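Local coordinates for trypsin-resistant surface T6 protein (Streptococcus pyogenes serotype M6, PDB 4P0D) that forms the backbone subunit of the surface pilus, a chain of Ig-like domains that is probably joined to its neighbours and anchored to the cell wall through a sortase signal, at residues Y183-Y193 / F283-Y294. The protein carries 1 engineered substitution. Sequence-based numbering, arbitrary orientation.
Sequences YTKEAVNKTVY and FYSNNPTKGNTY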
ATOM      1  N   TYR A 183      -5.729 -20.132  -6.855  1.00 16.91           N
ATOM      2  CA  TYR A 183      -5.310 -21.339  -6.111  1.00 16.84           C
ATOM      3  C   TYR A 183      -6.209 -22.502  -6.495  1.00 17.49           C
ATOM      4  O   TYR A 183      -7.411 -22.313  -6.665  1.00 18.03           O
ATOM      5  CB  TYR A 183      -5.462 -21.149  -4.604  1.00 15.87           C
ATOM      6  CG  TYR A 183      -4.682 -20.031  -3.982  1.00 14.97           C
ATOM      7  CD1 TYR A 183      -3.316 -19.886  -4.221  1.00 14.33           C
ATOM      8  CD2 TYR A 183      -5.294 -19.147  -3.092  1.00 14.50           C
ATOM      9  CE1 TYR A 183      -2.585 -18.888  -3.616  1.00 14.22           C
ATOM     10  CE2 TYR A 183      -4.570 -18.127  -2.487  1.00 14.17           C
ATOM     11  CZ  TYR A 183      -3.211 -18.011  -2.757  1.00 14.34           C
ATOM     12  OH  TYR A 183      -2.485 -17.031  -2.176  1.00 14.35           O
ATOM     13  N   THR A 184      -5.641 -23.691  -6.642  1.00 18.18           N
ATOM     14  CA  THR A 184      -6.445 -24.901  -6.787  1.00 19.05           C
ATOM     15  C   THR A 184      -7.163 -25.176  -5.466  1.00 20.35           C
ATOM     16  O   THR A 184      -6.710 -24.771  -4.393  1.00 19.35           O
ATOM     17  CB  THR A 184      -5.614 -26.143  -7.188  1.00 18.62           C
ATOM     18  OG1 THR A 184      -4.699 -26.504  -6.144  1.00 17.81           O
ATOM     19  CG2 THR A 184      -4.862 -25.888  -8.477  1.00 17.85           C
ATOM     20  N   LYS A 185      -8.284 -25.871  -5.567  1.00 23.68           N
ATOM     21  CA  LYS A 185      -9.218 -26.056  -4.442  1.00 24.42           C
ATOM     22  C   LYS A 185      -8.588 -26.647  -3.175  1.00 24.36           C
ATOM     23  O   LYS A 185      -8.882 -26.200  -2.068  1.00 23.31           O
ATOM     24  CB  LYS A 185     -10.400 -26.925  -4.909  1.00 27.08           C
ATOM     25  CG  LYS A 185     -11.664 -26.785  -4.070  1.00 27.92           C
ATOM     26  CD  LYS A 185     -11.871 -27.966  -3.137  1.00 28.93           C
ATOM     27  N   GLU A 186      -7.692 -27.626  -3.333  1.00 24.52           N
ATOM     28  CA  GLU A 186      -7.072 -28.310  -2.178  1.00 22.50           C
ATOM     29  C   GLU A 186      -5.810 -27.656  -1.638  1.00 20.18           C
ATOM     30  O   GLU A 186      -5.189 -28.189  -0.718  1.00 18.96           O
ATOM     31  CB  GLU A 186      -6.760 -29.771  -2.518  1.00 23.73           C
ATOM     32  CG  GLU A 186      -7.910 -30.518  -3.166  1.00 25.87           C
ATOM     33  CD  GLU A 186      -9.080 -30.725  -2.238  1.00 26.92           C
ATOM     34  OE1 GLU A 186      -8.848 -30.891  -1.023  1.00 27.46           O
ATOM     35  OE2 GLU A 186     -10.229 -30.726  -2.739  1.00 31.16           O
ATOM     36  N   ALA A 187      -5.419 -26.490  -2.164  1.00 19.81           N
ATOM     37  CA  ALA A 187      -4.208 -25.826  -1.663  1.00 18.78           C
ATOM     38  C   ALA A 187      -4.304 -25.614  -0.162  1.00 18.10           C
ATOM     39  O   ALA A 187      -5.359 -25.256   0.330  1.00 18.38           O
ATOM     40  CB  ALA A 187      -3.988 -24.489  -2.366  1.00 18.69           C
ATOM     41  N   VAL A 188      -3.196 -25.829   0.546  1.00 17.86           N
ATOM     42  CA  VAL A 188      -3.119 -25.641   2.003  1.00 17.79           C
ATOM     43  C   VAL A 188      -2.804 -24.193   2.421  1.00 17.56           C
ATOM     44  O   VAL A 188      -3.113 -23.797   3.546  1.00 17.69           O
ATOM     45  CB  VAL A 188      -2.097 -26.604   2.655  1.00 18.05           C
ATOM     46  CG1 VAL A 188      -2.633 -28.039   2.614  1.00 17.59           C
ATOM     47  CG2 VAL A 188      -0.711 -26.505   1.999  1.00 17.79           C
ATOM     48  N   ASN A 189      -2.177 -23.418   1.527  1.00 16.19           N
ATOM     49  CA  ASN A 189      -1.898 -22.015   1.776  1.00 15.85           C
ATOM     50  C   ASN A 189      -2.666 -21.135   0.768  1.00 16.20           C
ATOM     51  O   ASN A 189      -2.247 -20.949  -0.398  1.00 15.28           O
ATOM     52  CB  ASN A 189      -0.396 -21.753   1.708  1.00 15.78           C
ATOM     53  CG  ASN A 189      -0.021 -20.371   2.177  1.00 15.85           C
ATOM     54  OD1 ASN A 189      -0.868 -19.488   2.313  1.00 15.09           O
ATOM     55  ND2 ASN A 189       1.248 -20.174   2.432  1.00 15.98           N
ATOM     56  N   LYS A 190      -3.824 -20.634   1.206  1.00 16.21           N
ATOM     57  CA  LYS A 190      -4.617 -19.739   0.372  1.00 15.93           C
ATOM     58  C   LYS A 190      -4.619 -18.325   0.945  1.00 15.12           C
ATOM     59  O   LYS A 190      -5.646 -17.671   0.957  1.00 14.19           O
ATOM     60  CB  LYS A 190      -6.046 -20.254   0.231  1.00 16.90           C
ATOM     61  CG  LYS A 190      -6.153 -21.634  -0.388  1.00 18.00           C
ATOM     62  CD  LYS A 190      -7.587 -22.106  -0.451  1.00 19.29           C
ATOM     63  CE  LYS A 190      -7.744 -23.116  -1.568  1.00 21.40           C
ATOM     64  NZ  LYS A 190      -9.126 -23.595  -1.811  1.00 21.93           N
ATOM     65  N   THR A 191      -3.460 -17.859   1.393  1.00 14.33           N
ATOM     66  CA  THR A 191      -3.347 -16.554   2.005  1.00 14.90           C
ATOM     67  C   THR A 191      -3.844 -15.467   1.026  1.00 15.01           C
ATOM     68  O   THR A 191      -3.467 -15.439  -0.153  1.00 14.09           O
ATOM     69  CB  THR A 191      -1.910 -16.249   2.471  1.00 14.76           C
ATOM     70  OG1 THR A 191      -1.519 -17.148   3.522  1.00 14.33           O
ATOM     71  CG2 THR A 191      -1.788 -14.830   2.975  1.00 15.18           C
ATOM     72  N   VAL A 192      -4.730 -14.618   1.544  1.00 14.95           N
ATOM     73  CA  VAL A 192      -5.240 -13.419   0.849  1.00 16.36           C
ATOM     74  C   VAL A 192      -5.315 -12.340   1.913  1.00 15.37           C
ATOM     75  O   VAL A 192      -6.306 -12.274   2.628  1.00 15.32           O
ATOM     76  CB  VAL A 192      -6.684 -13.614   0.313  1.00 17.27           C
ATOM     77  CG1 VAL A 192      -7.152 -12.371  -0.451  1.00 19.01           C
ATOM     78  CG2 VAL A 192      -6.806 -14.826  -0.562  1.00 18.65           C
ATOM     79  N   TYR A 193      -4.282 -11.509   2.041  1.00 14.78           N
ATOM     80  CA  TYR A 193      -4.112 -10.663   3.222  1.00 14.33           C
ATOM     81  C   TYR A 193      -3.693  -9.234   2.842  1.00 14.01           C
ATOM     82  O   TYR A 193      -2.655  -9.047   2.206  1.00 13.77           O
ATOM     83  CB  TYR A 193      -3.048 -11.302   4.103  1.00 14.33           C
ATOM     84  CG  TYR A 193      -2.869 -10.772   5.498  1.00 14.38           C
ATOM     85  CD1 TYR A 193      -2.325  -9.517   5.734  1.00 14.50           C
ATOM     86  CD2 TYR A 193      -3.162 -11.577   6.602  1.00 14.98           C
ATOM     87  CE1 TYR A 193      -2.119  -9.055   7.019  1.00 14.08           C
ATOM     88  CE2 TYR A 193      -2.978 -11.118   7.891  1.00 15.01           C
ATOM     89  CZ  TYR A 193      -2.443  -9.859   8.090  1.00 14.94           C
ATOM     90  OH  TYR A 193      -2.244  -9.409   9.358  1.00 15.54           O
ATOM     91  N   PHE A 283      -0.506  -9.593   0.501  1.00 15.02           N
ATOM     92  CA  PHE A 283       0.232 -10.834   0.739  1.00 15.68           C
ATOM     93  C   PHE A 283      -0.571 -12.006   0.252  1.00 14.54           C
ATOM     94  O   PHE A 283      -1.763 -12.099   0.553  1.00 13.62           O
ATOM     95  CB  PHE A 283       0.508 -11.065   2.216  1.00 15.69           C
ATOM     96  CG  PHE A 283       1.305  -9.989   2.847  1.00 17.32           C
ATOM     97  CD1 PHE A 283       0.684  -8.881   3.391  1.00 17.64           C
ATOM     98  CD2 PHE A 283       2.695 -10.066   2.882  1.00 17.91           C
ATOM     99  CE1 PHE A 283       1.424  -7.875   3.973  1.00 18.43           C
ATOM    100  CE2 PHE A 283       3.441  -9.058   3.473  1.00 18.67           C
ATOM    101  CZ  PHE A 283       2.804  -7.963   4.019  1.00 18.42           C
ATOM    102  N   TYR A 284       0.099 -12.917  -0.456  1.00 14.16           N
ATOM    103  CA  TYR A 284      -0.527 -14.147  -0.950  1.00 14.29           C
ATOM    104  C   TYR A 284       0.551 -15.250  -0.962  1.00 14.19           C
ATOM    105  O   TYR A 284       1.723 -14.977  -0.651  1.00 14.04           O
ATOM    106  CB  TYR A 284      -1.136 -13.928  -2.350  1.00 14.28           C
ATOM    107  CG  TYR A 284      -0.117 -13.402  -3.340  1.00 14.48           C
ATOM    108  CD1 TYR A 284       0.116 -12.031  -3.466  1.00 14.43           C
ATOM    109  CD2 TYR A 284       0.652 -14.275  -4.121  1.00 13.94           C
ATOM    110  CE1 TYR A 284       1.076 -11.549  -4.343  1.00 14.51           C
ATOM    111  CE2 TYR A 284       1.621 -13.794  -4.996  1.00 13.93           C
ATOM    112  CZ  TYR A 284       1.823 -12.438  -5.111  1.00 14.73           C
ATOM    113  OH  TYR A 284       2.784 -11.939  -5.981  1.00 15.05           O
ATOM    114  N   SER A 285       0.156 -16.483  -1.282  1.00 14.38           N
ATOM    115  CA  SER A 285       1.120 -17.577  -1.369  1.00 14.26           C
ATOM    116  C   SER A 285       1.639 -17.773  -2.792  1.00 14.49           C
ATOM    117  O   SER A 285       0.864 -17.848  -3.726  1.00 14.07           O
ATOM    118  CB  SER A 285       0.557 -18.906  -0.889  1.00 14.50           C
ATOM    119  OG  SER A 285       1.567 -19.917  -1.063  1.00 14.61           O
ATOM    120  N   ASN A 286       2.961 -17.878  -2.931  1.00 15.29           N
ATOM    121  CA  ASN A 286       3.567 -18.304  -4.198  1.00 16.49           C
ATOM    122  C   ASN A 286       4.052 -19.761  -4.165  1.00 17.09           C
ATOM    123  O   ASN A 286       4.817 -20.202  -5.030  1.00 17.69           O
ATOM    124  CB  ASN A 286       4.671 -17.331  -4.648  1.00 16.46           C
ATOM    125  CG  ASN A 286       5.872 -17.299  -3.717  1.00 17.12           C
ATOM    126  OD1 ASN A 286       5.844 -17.836  -2.603  1.00 18.29           O
ATOM    127  ND2 ASN A 286       6.932 -16.653  -4.169  1.00 16.14           N
ATOM    128  N   ASN A 287       3.590 -20.500  -3.161  1.00 17.28           N
ATOM    129  CA  ASN A 287       3.855 -21.928  -3.041  1.00 16.78           C
ATOM    130  C   ASN A 287       2.681 -22.505  -2.276  1.00 15.97           C
ATOM    131  O   ASN A 287       2.817 -22.906  -1.117  1.00 14.90           O
ATOM    132  CB  ASN A 287       5.186 -22.147  -2.321  1.00 17.25           C
ATOM    133  CG  ASN A 287       5.716 -23.562  -2.464  1.00 17.75           C
ATOM    134  OD1 ASN A 287       5.126 -24.421  -3.131  1.00 19.75           O
ATOM    135  ND2 ASN A 287       6.833 -23.813  -1.819  1.00 18.36           N
ATOM    136  N   PRO A 288       1.499 -22.526  -2.918  1.00 15.46           N
ATOM    137  CA  PRO A 288       0.286 -22.771  -2.159  1.00 15.87           C
ATOM    138  C   PRO A 288       0.115 -24.204  -1.619  1.00 16.97           C
ATOM    139  O   PRO A 288      -0.818 -24.453  -0.847  1.00 16.76           O
ATOM    140  CB  PRO A 288      -0.829 -22.444  -3.169  1.00 15.77           C
ATOM    141  CG  PRO A 288      -0.168 -21.606  -4.227  1.00 15.44           C
ATOM    142  CD  PRO A 288       1.184 -22.258  -4.329  1.00 15.60           C
ATOM    143  N   THR A 289       0.959 -25.139  -2.052  1.00 17.89           N
ATOM    144  CA  THR A 289       0.889 -26.504  -1.530  1.00 18.52           C
ATOM    145  C   THR A 289       1.820 -26.694  -0.330  1.00 18.26           C
ATOM    146  O   THR A 289       2.001 -27.798   0.144  1.00 18.90           O
ATOM    147  CB  THR A 289       1.144 -27.579  -2.617  1.00 18.55           C
ATOM    148  OG1 THR A 289       2.505 -27.516  -3.077  1.00 18.96           O
ATOM    149  CG2 THR A 289       0.198 -27.393  -3.769  1.00 18.77           C
ATOM    150  N   LYS A 290       2.388 -25.608   0.170  1.00 19.74           N
ATOM    151  CA  LYS A 290       3.287 -25.639   1.313  1.00 20.76           C
ATOM    152  C   LYS A 290       2.759 -24.731   2.409  1.00 21.98           C
ATOM    153  O   LYS A 290       2.307 -23.626   2.126  1.00 20.81           O
ATOM    154  CB  LYS A 290       4.678 -25.160   0.896  1.00 22.27           C
ATOM    155  CG  LYS A 290       5.710 -25.088   2.025  1.00 23.53           C
ATOM    156  CD  LYS A 290       7.043 -24.570   1.486  1.00 25.84           C
ATOM    157  CE  LYS A 290       8.056 -24.300   2.589  1.00 26.87           C
ATOM    158  NZ  LYS A 290       7.575 -23.240   3.519  1.00 27.43           N
ATOM    159  N   GLY A 291       2.855 -25.192   3.660  1.00 21.85           N
ATOM    160  CA  GLY A 291       2.455 -24.394   4.807  1.00 22.08           C
ATOM    161  C   GLY A 291       0.946 -24.335   5.016  1.00 22.21           C
ATOM    162  O   GLY A 291       0.225 -25.305   4.764  1.00 22.35           O
ATOM    163  N   ASN A 292       0.491 -23.179   5.496  1.00 21.99           N
ATOM    164  CA  ASN A 292      -0.872 -22.945   5.926  1.00 22.17           C
ATOM    165  C   ASN A 292      -1.274 -21.527   5.559  1.00 20.30           C
ATOM    166  O   ASN A 292      -0.443 -20.631   5.545  1.00 21.02           O
ATOM    167  CB  ASN A 292      -0.972 -23.036   7.453  1.00 24.07           C
ATOM    168  CG  ASN A 292      -0.413 -24.323   7.996  1.00 26.24           C
ATOM    169  OD1 ASN A 292      -1.074 -25.363   7.931  1.00 29.56           O
ATOM    170  ND2 ASN A 292       0.821 -24.271   8.524  1.00 24.62           N
ATOM    171  N   THR A 293      -2.553 -21.328   5.314  1.00 18.65           N
ATOM    172  CA  THR A 293      -3.125 -20.001   5.161  1.00 17.88           C
ATOM    173  C   THR A 293      -2.802 -19.109   6.356  1.00 17.81           C
ATOM    174  O   THR A 293      -3.017 -19.493   7.507  1.00 17.11           O
ATOM    175  CB  THR A 293      -4.647 -20.134   5.001  1.00 18.14           C
ATOM    176  OG1 THR A 293      -4.921 -20.942   3.852  1.00 16.95           O
ATOM    177  CG2 THR A 293      -5.343 -18.761   4.852  1.00 18.12           C
ATOM    178  N   TYR A 294      -2.253 -17.932   6.089  1.00 17.82           N
ATOM    179  CA  TYR A 294      -1.963 -16.973   7.145  1.00 18.23           C
ATOM    180  C   TYR A 294      -3.123 -16.006   7.339  1.00 20.07           C
ATOM    181  O   TYR A 294      -3.580 -15.349   6.381  1.00 19.72           O
ATOM    182  CB  TYR A 294      -0.733 -16.170   6.792  1.00 17.63           C
ATOM    183  CG  TYR A 294      -0.212 -15.317   7.894  1.00 16.90           C
ATOM    184  CD1 TYR A 294      -0.657 -14.020   8.066  1.00 16.70           C
ATOM    185  CD2 TYR A 294       0.755 -15.804   8.772  1.00 17.26           C
ATOM    186  CE1 TYR A 294      -0.168 -13.226   9.088  1.00 16.99           C
ATOM    187  CE2 TYR A 294       1.251 -15.016   9.796  1.00 17.27           C
ATOM    188  CZ  TYR A 294       0.796 -13.722   9.937  1.00 17.04           C
ATOM    189  OH  TYR A 294       1.273 -12.923  10.938  1.00 16.38           O
TER
HETATM  190  O   HOH W   1      -5.344 -14.865   4.510  1.00 19.92           O
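Tyr-193 and Phe-283 form an antiparallel hydrogen-bonded pair in the Ig-like middle domain of the pilin, at the end of that domain facing helix 56-68 of the first. Phe-283 N to Tyr-193 O (2.8 Å) and Tyr-193 N to Phe-283 O join the start of strand 192-197 to the end of strand 276-285; beyond them both chains leave regular pairing, and side chains supply most of the polar links. The phenol of Tyr-183 bridges the segments: its OH accepts a nearly straight bond from Ser-285 N (2.8 Å, 168° at the hydrogen) and donates to a lone pair of Thr-191 O, in the carbonyl plane. With CG anti to the carbonyl carbon (chi1 -60°), the ring brings CD1 to 3.6 Å from Pro-288 CG, while Ser-285 O lies at its edge, near the ring plane. Asn-189 sends its amide between Ser-285 CB and Asn-292 O, CG being anti to the backbone N (chi1 -171°). Its OD1 takes Thr-191 N in an Asx turn and also the proton of Thr-191 OG1 (2.7 Å). That hydroxyl, oriented by this donation, accepts from Tyr-294 N at 2.8 Å, while Thr-293 OG1 receives Lys-190 N on the same loop (2.9 Å). Farther along, the rings of Tyr-193, Phe-283 and Tyr-294 cluster: Tyr-193 meets Phe-283 through CD1 and Tyr-294 through CE2, across the ring, with both ring pairs oblique. Pro-301 touches Phe-283 and Tyr-294, and the tyrosine hydroxyls bond to Asn-296 O and Lys-299 O, respectively for Tyr-193 and Tyr-294, so the chain following 283-294 folds back over the cluster. Beside it, one water accepts from Val-192 N and donates to Tyr-294 O at 2.6 Å.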